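Local structure of HepC.19480.a.B1 (Helicobacter pylori, 6MTZ) at residues Tyr38-Gly43 and Ser47-Glu52; Phe187-Glu192 and Ser251-Asp256; Gln25-Gln30 and Lys127-Phe132. The protein is of unknown function but is probably a metal-dependent phosphoesterase of the DHH/DHHA1 family. All coordinates share one frame; numbering follows the deposited sequence.

Contact 1. Residues Tyr38-Gly43 and Ser47-Glu52; sequences YNANYG and SARIYE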
loop_
_atom_site.group_PDB
_atom_site.type_symbol
_atom_site.label_atom_id
_atom_site.label_comp_id
_atom_site.label_asym_id
_atom_site.label_seq_id
_atom_site.Cartn_x
_atom_site.Cartn_y
_atom_site.Cartn_z
ATOM N N TYR A 38 -7.695 -1.987 -1.945
ATOM C CA TYR A 38 -6.787 -2.869 -1.229
ATOM C C TYR A 38 -5.645 -3.210 -2.168
ATOM O O TYR A 38 -5.835 -3.289 -3.388
ATOM C CB TYR A 38 -7.477 -4.174 -0.792
ATOM C CG TYR A 38 -8.736 -4.011 0.032
ATOM C CD1 TYR A 38 -9.947 -3.697 -0.573
ATOM C CD2 TYR A 38 -8.725 -4.208 1.413
ATOM C CE1 TYR A 38 -11.101 -3.558 0.165
ATOM C CE2 TYR A 38 -9.886 -4.075 2.160
ATOM C CZ TYR A 38 -11.071 -3.749 1.520
ATOM O OH TYR A 38 -12.245 -3.611 2.225
ATOM N N ASN A 39 -4.464 -3.440 -1.605
ATOM C CA ASN A 39 -3.317 -3.785 -2.428
ATOM C C ASN A 39 -2.550 -4.932 -1.801
ATOM O O ASN A 39 -2.538 -5.106 -0.580
ATOM C CB ASN A 39 -2.396 -2.585 -2.651
ATOM C CG ASN A 39 -3.109 -1.446 -3.372
ATOM O OD1 ASN A 39 -3.882 -0.697 -2.763
ATOM N ND2 ASN A 39 -2.866 -1.319 -4.666
ATOM N N ALA A 40 -1.899 -5.705 -2.665
ATOM C CA ALA A 40 -1.155 -6.878 -2.248
ATOM C C ALA A 40 0.017 -7.055 -3.193
ATOM O O ALA A 40 -0.096 -6.780 -4.389
ATOM C CB ALA A 40 -2.055 -8.126 -2.240
ATOM N N ASN A 41 1.149 -7.481 -2.650
ATOM C CA ASN A 41 2.284 -7.797 -3.500
ATOM C C ASN A 41 2.276 -9.294 -3.785
ATOM O O ASN A 41 1.806 -9.722 -4.842
ATOM C CB ASN A 41 3.594 -7.361 -2.844
ATOM C CG ASN A 41 4.783 -7.547 -3.751
ATOM O OD1 ASN A 41 4.632 -7.829 -4.937
ATOM N ND2 ASN A 41 5.979 -7.390 -3.201
ATOM N N TYR A 42 2.755 -10.088 -2.828
ATOM C CA TYR A 42 2.906 -11.533 -2.963
ATOM C C TYR A 42 1.672 -12.291 -2.476
ATOM O O TYR A 42 0.682 -11.711 -2.028
ATOM C CB TYR A 42 4.136 -12.008 -2.195
ATOM C CG TYR A 42 5.401 -11.392 -2.701
ATOM C CD1 TYR A 42 5.792 -11.564 -4.019
ATOM C CD2 TYR A 42 6.212 -10.637 -1.866
ATOM C CE1 TYR A 42 6.958 -10.997 -4.500
ATOM C CE2 TYR A 42 7.385 -10.067 -2.338
ATOM C CZ TYR A 42 7.749 -10.250 -3.658
ATOM O OH TYR A 42 8.906 -9.687 -4.142
ATOM N N GLY A 43 1.759 -13.622 -2.506
ATOM C CA GLY A 43 0.568 -14.442 -2.362
ATOM C C GLY A 43 -0.055 -14.407 -0.977
ATOM O O GLY A 43 -1.282 -14.390 -0.847
ATOM N N SER A 47 -4.119 -13.380 -0.176
ATOM C CA SER A 47 -5.118 -14.106 0.602
ATOM C C SER A 47 -5.626 -13.266 1.760
ATOM O O SER A 47 -6.825 -13.279 2.063
ATOM C CB SER A 47 -4.538 -15.427 1.110
ATOM O OG SER A 47 -4.346 -16.318 0.029
ATOM N N ALA A 48 -4.731 -12.513 2.411
ATOM C CA ALA A 48 -5.170 -11.658 3.507
ATOM C C ALA A 48 -6.176 -10.626 3.023
ATOM O O ALA A 48 -7.202 -10.394 3.674
ATOM C CB ALA A 48 -3.975 -10.968 4.162
ATOM N N ARG A 49 -5.914 -10.009 1.871
ATOM C CA ARG A 49 -6.842 -9.001 1.374
ATOM C C ARG A 49 -8.167 -9.631 0.969
ATOM O O ARG A 49 -9.221 -9.009 1.138
ATOM C CB ARG A 49 -6.224 -8.224 0.210
ATOM C CG ARG A 49 -4.843 -7.567 0.478
ATOM C CD ARG A 49 -4.829 -6.601 1.672
ATOM N NE ARG A 49 -3.473 -6.132 1.966
ATOM C CZ ARG A 49 -3.028 -5.802 3.179
ATOM N NH1 ARG A 49 -3.829 -5.875 4.226
ATOM N NH2 ARG A 49 -1.773 -5.396 3.350
ATOM N N ILE A 50 -8.147 -10.870 0.469
ATOM C CA ILE A 50 -9.404 -11.506 0.094
ATOM C C ILE A 50 -10.233 -11.784 1.339
ATOM O O ILE A 50 -11.454 -11.582 1.349
ATOM C CB ILE A 50 -9.138 -12.777 -0.738
ATOM C CG1 ILE A 50 -8.691 -12.385 -2.149
ATOM C CG2 ILE A 50 -10.382 -13.635 -0.829
ATOM C CD1 ILE A 50 -8.036 -13.494 -2.916
ATOM N N TYR A 51 -9.576 -12.188 2.425
ATOM C CA TYR A 51 -10.278 -12.363 3.690
ATOM C C TYR A 51 -10.847 -11.040 4.182
ATOM O O TYR A 51 -12.007 -10.970 4.604
ATOM C CB TYR A 51 -9.336 -12.975 4.729
ATOM C CG TYR A 51 -9.941 -13.107 6.103
ATOM C CD1 TYR A 51 -10.672 -14.235 6.455
ATOM C CD2 TYR A 51 -9.779 -12.102 7.057
ATOM C CE1 TYR A 51 -11.230 -14.361 7.722
ATOM C CE2 TYR A 51 -10.333 -12.218 8.321
ATOM C CZ TYR A 51 -11.056 -13.349 8.649
ATOM O OH TYR A 51 -11.604 -13.471 9.905
ATOM N N GLU A 52 -10.032 -9.982 4.159
ATOM C CA GLU A 52 -10.495 -8.654 4.556
ATOM C C GLU A 52 -11.730 -8.231 3.776
ATOM O O GLU A 52 -12.671 -7.665 4.341
ATOM C CB GLU A 52 -9.399 -7.621 4.314
ATOM C CG GLU A 52 -8.421 -7.400 5.418
ATOM C CD GLU A 52 -7.383 -6.371 4.994
ATOM O OE1 GLU A 52 -6.187 -6.723 4.931
ATOM O OE2 GLU A 52 -7.764 -5.223 4.692
#
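Arg49 reaches back from its helix and gives its NE-H to the carbonyl oxygen of Asn39, with NE 2.9 Å from O. The bond is bent, 143° at the hydrogen, and the oxygen lies somewhat out of the guanidinium plane. Below the polar end, the aliphatic stem does the packing: Arg49 CG rests against the methyl CB of Ala40 at 3.9 Å. A kink at chi2 (-57°), followed by a straight run to NE, folds the stem over the end of the strand. Glu52, one turn on, works with the same arginine. Its OE1 takes NH1 of Arg49 through the syn lone pair, at 2.6 Å and almost in the guanidinium plane. The other oxygen, OE2, lies in the plane of the Tyr38 ring, at the edge, 3.5 Å from CE2, with the carboxylate turned 65° from the ring.

This is the joint between an outer strand of a parallel, Rossmann-like sheet and the helix that follows it, the first half of a beta-alpha-beta crossover from strand 35-39 to strand 64-70. Tyr42 takes the N-cap position, and the first turn is closed by Ser47 N bonding to Gly43 O at 3.1 Å.

Further out, Glu45 forms a salt bridge with NH2 of Arg49, which puts two carboxylates round one guanidinium and should help fix its rotation. The same Glu45 accepts the backbone N-H of Asn41, tying the turn to the helix. The Asn39 side chain leaves on the other side of the strand, where OD1 meets Arg194 and ND2 bonds to Gln25 OE1 and to the carbonyl of His16, in a SHIDLDG run consistent with the first motif of DHH phosphoesterases.

Contact 2. Residues Phe187-Glu192 and Ser251-Asp256; sequences FMFDDE and SLKKHD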
loop_
_atom_site.group_PDB
_atom_site.type_symbol
_atom_site.label_atom_id
_atom_site.label_comp_id
_atom_site.label_asym_id
_atom_site.label_seq_id
_atom_site.Cartn_x
_atom_site.Cartn_y
_atom_site.Cartn_z
ATOM N N PHE A 187 2.515 -0.539 4.939
ATOM C CA PHE A 187 1.848 -1.329 5.969
ATOM C C PHE A 187 1.167 -0.431 6.991
ATOM O O PHE A 187 0.007 -0.653 7.355
ATOM C CB PHE A 187 2.831 -2.253 6.693
ATOM C CG PHE A 187 2.163 -3.104 7.748
ATOM C CD1 PHE A 187 1.996 -2.642 9.041
ATOM C CD2 PHE A 187 1.630 -4.337 7.417
ATOM C CE1 PHE A 187 1.335 -3.415 9.996
ATOM C CE2 PHE A 187 0.981 -5.107 8.361
ATOM C CZ PHE A 187 0.831 -4.647 9.651
ATOM N N MET A 188 1.885 0.576 7.489
ATOM C CA MET A 188 1.334 1.387 8.565
ATOM C C MET A 188 0.282 2.371 8.063
ATOM O O MET A 188 -0.649 2.690 8.805
ATOM C CB MET A 188 2.458 2.133 9.292
ATOM C CG MET A 188 3.456 1.213 10.031
ATOM S SD MET A 188 2.728 0.235 11.354
ATOM C CE MET A 188 2.370 1.488 12.604
ATOM N N PHE A 189 0.404 2.849 6.820
ATOM C CA PHE A 189 -0.428 3.939 6.298
ATOM C C PHE A 189 -1.020 3.549 4.944
ATOM O O PHE A 189 -0.801 4.210 3.933
ATOM C CB PHE A 189 0.382 5.220 6.176
ATOM C CG PHE A 189 1.326 5.440 7.326
ATOM C CD1 PHE A 189 0.838 5.589 8.608
ATOM C CD2 PHE A 189 2.699 5.504 7.117
ATOM C CE1 PHE A 189 1.711 5.807 9.683
ATOM C CE2 PHE A 189 3.573 5.716 8.171
ATOM C CZ PHE A 189 3.078 5.871 9.462
ATOM N N ASP A 190 -1.821 2.482 4.942
ATOM C CA ASP A 190 -2.258 1.884 3.685
ATOM C C ASP A 190 -2.997 2.891 2.807
ATOM O O ASP A 190 -2.664 3.069 1.629
ATOM C CB ASP A 190 -3.145 0.676 3.971
ATOM C CG ASP A 190 -3.628 0.024 2.708
ATOM O OD1 ASP A 190 -2.808 -0.620 2.018
ATOM O OD2 ASP A 190 -4.822 0.179 2.395
ATOM N N ASP A 191 -3.979 3.591 3.373
ATOM C CA ASP A 191 -4.764 4.516 2.562
ATOM C C ASP A 191 -3.967 5.756 2.187
ATOM O O ASP A 191 -4.100 6.265 1.070
ATOM C CB ASP A 191 -6.040 4.918 3.300
ATOM C CG ASP A 191 -7.011 3.781 3.430
ATOM O OD1 ASP A 191 -6.913 2.817 2.632
ATOM O OD2 ASP A 191 -7.863 3.848 4.338
ATOM N N GLU A 192 -3.164 6.280 3.116
ATOM C CA GLU A 192 -2.417 7.496 2.807
ATOM C C GLU A 192 -1.311 7.204 1.812
ATOM O O GLU A 192 -0.958 8.068 0.999
ATOM C CB GLU A 192 -1.845 8.117 4.081
ATOM C CG GLU A 192 -2.912 8.630 5.063
ATOM C CD GLU A 192 -3.464 7.535 5.971
ATOM O OE1 GLU A 192 -3.069 6.364 5.792
ATOM O OE2 GLU A 192 -4.287 7.849 6.867
ATOM N N SER A 251 0.845 9.589 15.284
ATOM C CA SER A 251 0.298 10.197 16.498
ATOM C C SER A 251 -1.166 9.835 16.686
ATOM O O SER A 251 -1.644 9.760 17.821
ATOM C CB SER A 251 0.467 11.720 16.464
ATOM O OG SER A 251 1.823 12.081 16.627
ATOM N N LEU A 252 -1.880 9.568 15.592
ATOM C CA LEU A 252 -3.265 9.134 15.699
ATOM C C LEU A 252 -3.408 7.666 16.079
ATOM O O LEU A 252 -4.539 7.200 16.238
ATOM C CB LEU A 252 -3.993 9.383 14.379
ATOM C CG LEU A 252 -3.697 10.679 13.613
ATOM C CD1 LEU A 252 -4.500 10.689 12.324
ATOM C CD2 LEU A 252 -3.989 11.922 14.440
ATOM N N LYS A 253 -2.304 6.925 16.224
ATOM C CA LYS A 253 -2.332 5.488 16.488
ATOM C C LYS A 253 -1.837 5.142 17.886
ATOM O O LYS A 253 -1.573 3.964 18.165
ATOM C CB LYS A 253 -1.483 4.745 15.442
ATOM C CG LYS A 253 -2.019 4.773 14.004
ATOM C CD LYS A 253 -1.010 4.145 13.029
ATOM C CE LYS A 253 -1.449 4.275 11.592
ATOM N NZ LYS A 253 -2.599 3.383 11.323
ATOM N N LYS A 254 -1.703 6.137 18.771
ATOM C CA LYS A 254 -1.023 5.925 20.046
ATOM C C LYS A 254 -1.686 4.824 20.858
ATOM O O LYS A 254 -1.007 4.042 21.532
ATOM C CB LYS A 254 -0.980 7.228 20.854
ATOM C CG LYS A 254 -0.064 8.288 20.259
ATOM C CD LYS A 254 0.177 9.456 21.202
ATOM C CE LYS A 254 -1.031 10.377 21.305
ATOM N NZ LYS A 254 -0.712 11.595 22.096
ATOM N N HIS A 255 -3.008 4.728 20.790
ATOM C CA HIS A 255 -3.669 3.760 21.650
ATOM C C HIS A 255 -3.516 2.341 21.106
ATOM O O HIS A 255 -3.270 1.411 21.878
ATOM C CB HIS A 255 -5.131 4.174 21.862
ATOM C CG HIS A 255 -5.283 5.449 22.649
ATOM N ND1 HIS A 255 -6.405 6.250 22.574
ATOM C CD2 HIS A 255 -4.445 6.061 23.523
ATOM C CE1 HIS A 255 -6.252 7.296 23.368
ATOM N NE2 HIS A 255 -5.071 7.205 23.954
ATOM N N ASP A 256 -3.582 2.157 19.783
ATOM C CA ASP A 256 -3.409 0.812 19.232
ATOM C C ASP A 256 -1.957 0.338 19.272
ATOM O O ASP A 256 -1.711 -0.870 19.349
ATOM C CB ASP A 256 -3.925 0.738 17.793
ATOM C CG ASP A 256 -5.431 0.994 17.691
ATOM O OD1 ASP A 256 -6.157 0.700 18.658
ATOM O OD2 ASP A 256 -5.888 1.494 16.641
#
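Lys253 stretches across to Met188 and Phe189 and makes the whole of this contact from one side. It bridges two parts of what is probably a DHH/DHHA1 architecture: the lead-in to helix 190-203, and the loop that follows helix 238-251 and runs into strand 258-261, an edge strand of the mixed sheet of the C-terminal domain.

The polar part is slight. Lys253 NZ gives a weak hydrogen bond to the backbone oxygen of Met188, at 3.3 Å. The lysine chain is extended as far as CE and then turns at chi4 (-71°), which swings the ammonium round to that carbonyl. The carboxylate of Glu192 bears the opposite charge but does not close a salt bridge, since its OE1 stays 6.3 Å from Lys253 NZ; any attraction between them acts at a distance.

Apolar contacts do the rest. Lys253 CE comes up obliquely to the Phe189 ring, 4.0 Å from CD1. The methyl CE of Met188 lies near the lysine stem, 4.3 Å from its CD. Met188 and Phe189 are themselves packed as neighbours, with CB of the methionine 3.6 Å above the ring plane and over its centre, so the lysine meets the two side chains as one packed pair. The Phe189 ring also touches Gln246, Leu249 and Leu250 of helix 238-251, and Phe187 sets its ring edge-to-face with Tyr270.

Lys253 is the third residue of a type I beta turn, Ser251-Lys254, and its CB points toward the other segment. Phe189 sits at the N-cap of helix 190-203, directly after the Met188 carbonyl whose O receives NZ.

Contact 3. Residues Gln25-Gln30 and Lys127-Phe132; sequences QLVSKQ and KIVYEF. With EDO (1,2-ethanediol), chain C.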
loop_
_atom_site.group_PDB
_atom_site.type_symbol
_atom_site.label_atom_id
_atom_site.label_comp_id
_atom_site.label_asym_id
_atom_site.label_seq_id
_atom_site.Cartn_x
_atom_site.Cartn_y
_atom_site.Cartn_z
ATOM N N GLN A 25 -6.443 1.301 -9.960
ATOM C CA GLN A 25 -7.279 1.912 -8.938
ATOM C C GLN A 25 -7.510 3.396 -9.174
ATOM O O GLN A 25 -8.552 3.919 -8.766
ATOM C CB GLN A 25 -6.650 1.678 -7.570
ATOM C CG GLN A 25 -6.683 0.207 -7.200
ATOM C CD GLN A 25 -5.905 -0.106 -5.951
ATOM O OE1 GLN A 25 -4.848 0.476 -5.693
ATOM N NE2 GLN A 25 -6.416 -1.043 -5.167
ATOM N N LEU A 26 -6.567 4.091 -9.824
ATOM C CA LEU A 26 -6.895 5.408 -10.362
ATOM C C LEU A 26 -8.079 5.300 -11.306
ATOM O O LEU A 26 -9.019 6.106 -11.246
ATOM C CB LEU A 26 -5.690 6.014 -11.087
ATOM C CG LEU A 26 -5.841 7.436 -11.656
ATOM C CD1 LEU A 26 -4.491 8.120 -11.723
ATOM C CD2 LEU A 26 -6.453 7.449 -13.045
ATOM N N VAL A 27 -8.054 4.295 -12.176
ATOM C CA VAL A 27 -9.121 4.144 -13.154
ATOM C C VAL A 27 -10.434 3.849 -12.449
ATOM O O VAL A 27 -11.448 4.512 -12.694
ATOM C CB VAL A 27 -8.761 3.049 -14.172
ATOM C CG1 VAL A 27 -10.012 2.605 -14.945
ATOM C CG2 VAL A 27 -7.666 3.547 -15.132
ATOM N N SER A 28 -10.431 2.874 -11.530
ATOM C CA SER A 28 -11.688 2.475 -10.902
ATOM C C SER A 28 -12.278 3.597 -10.071
ATOM O O SER A 28 -13.504 3.706 -9.978
ATOM C CB SER A 28 -11.511 1.229 -10.037
ATOM O OG SER A 28 -10.700 1.482 -8.910
ATOM N N LYS A 29 -11.432 4.432 -9.444
ATOM C CA LYS A 29 -11.977 5.565 -8.681
ATOM C C LYS A 29 -12.634 6.603 -9.587
ATOM O O LYS A 29 -13.405 7.438 -9.101
ATOM C CB LYS A 29 -10.887 6.237 -7.839
ATOM C CG LYS A 29 -10.557 5.486 -6.555
ATOM C CD LYS A 29 -9.131 5.724 -6.113
ATOM C CE LYS A 29 -9.081 6.760 -5.031
ATOM N NZ LYS A 29 -9.660 6.209 -3.800
ATOM N N GLN A 30 -12.356 6.574 -10.890
ATOM C CA GLN A 30 -13.060 7.475 -11.788
ATOM C C GLN A 30 -14.489 7.021 -12.054
ATOM O O GLN A 30 -15.284 7.813 -12.572
ATOM C CB GLN A 30 -12.277 7.619 -13.095
ATOM C CG GLN A 30 -10.902 8.302 -12.884
ATOM C CD GLN A 30 -11.017 9.810 -12.673
ATOM O OE1 GLN A 30 -11.770 10.490 -13.377
ATOM N NE2 GLN A 30 -10.281 10.338 -11.691
ATOM N N LYS A 127 -5.383 -1.226 -18.674
ATOM C CA LYS A 127 -6.201 -1.065 -19.869
ATOM C C LYS A 127 -7.381 -2.028 -19.856
ATOM O O LYS A 127 -8.497 -1.651 -20.230
ATOM C CB LYS A 127 -5.351 -1.259 -21.124
ATOM C CG LYS A 127 -6.105 -0.960 -22.431
ATOM C CD LYS A 127 -5.121 -0.669 -23.575
ATOM C CE LYS A 127 -5.856 -0.218 -24.854
ATOM N NZ LYS A 127 -4.950 -0.231 -26.047
ATOM N N ILE A 128 -7.159 -3.269 -19.411
ATOM C CA ILE A 128 -8.261 -4.212 -19.240
ATOM C C ILE A 128 -9.316 -3.643 -18.290
ATOM O O ILE A 128 -10.513 -3.655 -18.593
ATOM C CB ILE A 128 -7.740 -5.576 -18.743
ATOM C CG1 ILE A 128 -6.731 -6.179 -19.721
ATOM C CG2 ILE A 128 -8.905 -6.536 -18.527
ATOM C CD1 ILE A 128 -6.042 -7.410 -19.173
ATOM N N VAL A 129 -8.891 -3.139 -17.122
ATOM C CA VAL A 129 -9.837 -2.526 -16.186
ATOM C C VAL A 129 -10.606 -1.405 -16.867
ATOM O O VAL A 129 -11.836 -1.322 -16.769
ATOM C CB VAL A 129 -9.116 -2.001 -14.931
ATOM C CG1 VAL A 129 -10.099 -1.188 -14.063
ATOM C CG2 VAL A 129 -8.515 -3.154 -14.138
ATOM N N TYR A 130 -9.889 -0.510 -17.552
ATOM C CA TYR A 130 -10.548 0.653 -18.133
ATOM C C TYR A 130 -11.628 0.230 -19.121
ATOM O O TYR A 130 -12.764 0.723 -19.078
ATOM C CB TYR A 130 -9.540 1.583 -18.818
ATOM C CG TYR A 130 -10.265 2.739 -19.482
ATOM C CD1 TYR A 130 -10.868 3.717 -18.717
ATOM C CD2 TYR A 130 -10.419 2.795 -20.873
ATOM C CE1 TYR A 130 -11.574 4.775 -19.316
ATOM C CE2 TYR A 130 -11.125 3.842 -21.489
ATOM C CZ TYR A 130 -11.708 4.820 -20.703
ATOM O OH TYR A 130 -12.412 5.857 -21.283
ATOM N N GLU A 131 -11.301 -0.702 -20.008
ATOM C CA GLU A 131 -12.269 -1.074 -21.033
ATOM C C GLU A 131 -13.439 -1.836 -20.427
ATOM O O GLU A 131 -14.589 -1.645 -20.840
ATOM C CB GLU A 131 -11.569 -1.852 -22.152
ATOM C CG GLU A 131 -10.962 -0.855 -23.166
ATOM C CD GLU A 131 -9.799 -1.370 -24.009
ATOM O OE1 GLU A 131 -9.222 -0.537 -24.737
ATOM O OE2 GLU A 131 -9.455 -2.569 -23.961
ATOM N N PHE A 132 -13.187 -2.646 -19.399
ATOM C CA PHE A 132 -14.291 -3.322 -18.720
ATOM C C PHE A 132 -15.206 -2.324 -18.011
ATOM O O PHE A 132 -16.433 -2.411 -18.117
ATOM C CB PHE A 132 -13.755 -4.362 -17.728
ATOM C CG PHE A 132 -14.817 -4.950 -16.843
ATOM C CD1 PHE A 132 -15.634 -5.986 -17.304
ATOM C CD2 PHE A 132 -14.994 -4.491 -15.553
ATOM C CE1 PHE A 132 -16.605 -6.542 -16.484
ATOM C CE2 PHE A 132 -15.979 -5.037 -14.725
ATOM C CZ PHE A 132 -16.784 -6.046 -15.189
HETATM C C1 EDO C . -7.180 3.981 -23.790
HETATM O O1 EDO C . -6.192 3.848 -24.821
HETATM C C2 EDO C . -7.663 2.600 -23.347
HETATM O O2 EDO C . -8.914 2.267 -23.959
#
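Val27 points one methyl, CG1, into the helix opposite, where Val129 and Tyr130 receive it. The two helices, 19-29 and 125-136, belong to the N-terminal alpha/beta domain, probably of DHH type, and Val129 also rests on Leu101 of strand 95-102 in its parallel sheet.

The close side is wholly apolar. Val27 CG1 lies 3.8 Å from Tyr130 CA, nearly against the helix backbone, and 3.9 Å from Val129 CG1; the two valine side chains run antiparallel alongside one another. With CG1 of Val27 trans to the backbone N (chi1 164°), that methyl is the branch that crosses. It also meets the edge of the Tyr130 ring, near the ring plane, at CD1 (4.0 Å). Val152 of helix 145-159 touches Val27, and the phenol OH of Tyr130 bonds to Glu149 of that same helix.

On the looser side, Lys127 packs its stem against a 1,2-ethanediol, probably from the crystallisation liquor, that Glu131 and Glu153 hydrogen-bond. Lys127 NZ also pairs with Glu153. The diol's O2 sits at another edge of the Tyr130 ring, 3.5 Å from CD2, and donates to Glu131 OE1 at 2.9 Å.

In the fold
Contacts 1 and 3 touch, although their centres are about 19 Å apart: Asn39 ND2 and Gln25 OE1, 2.9 Å from each other, probably form a hydrogen bond joining strand 35-39 to helix 19-29. Contact 1 is nested in the chain loop that contact 3 closes. Contact 2 stands apart, its centre about 18 Å from that of contact 1 and 28 Å from that of contact 3. Its nearest atoms come within about 5 Å of contact 1 without touching; Arg194 links the two, pairing with Asp190 and Asp191 and bonding to Asn39 OD1. Through Asn39 ND2, contact 1 also meets His16, whose motif in DHH relatives contributes to the metal site, probably nearby here too.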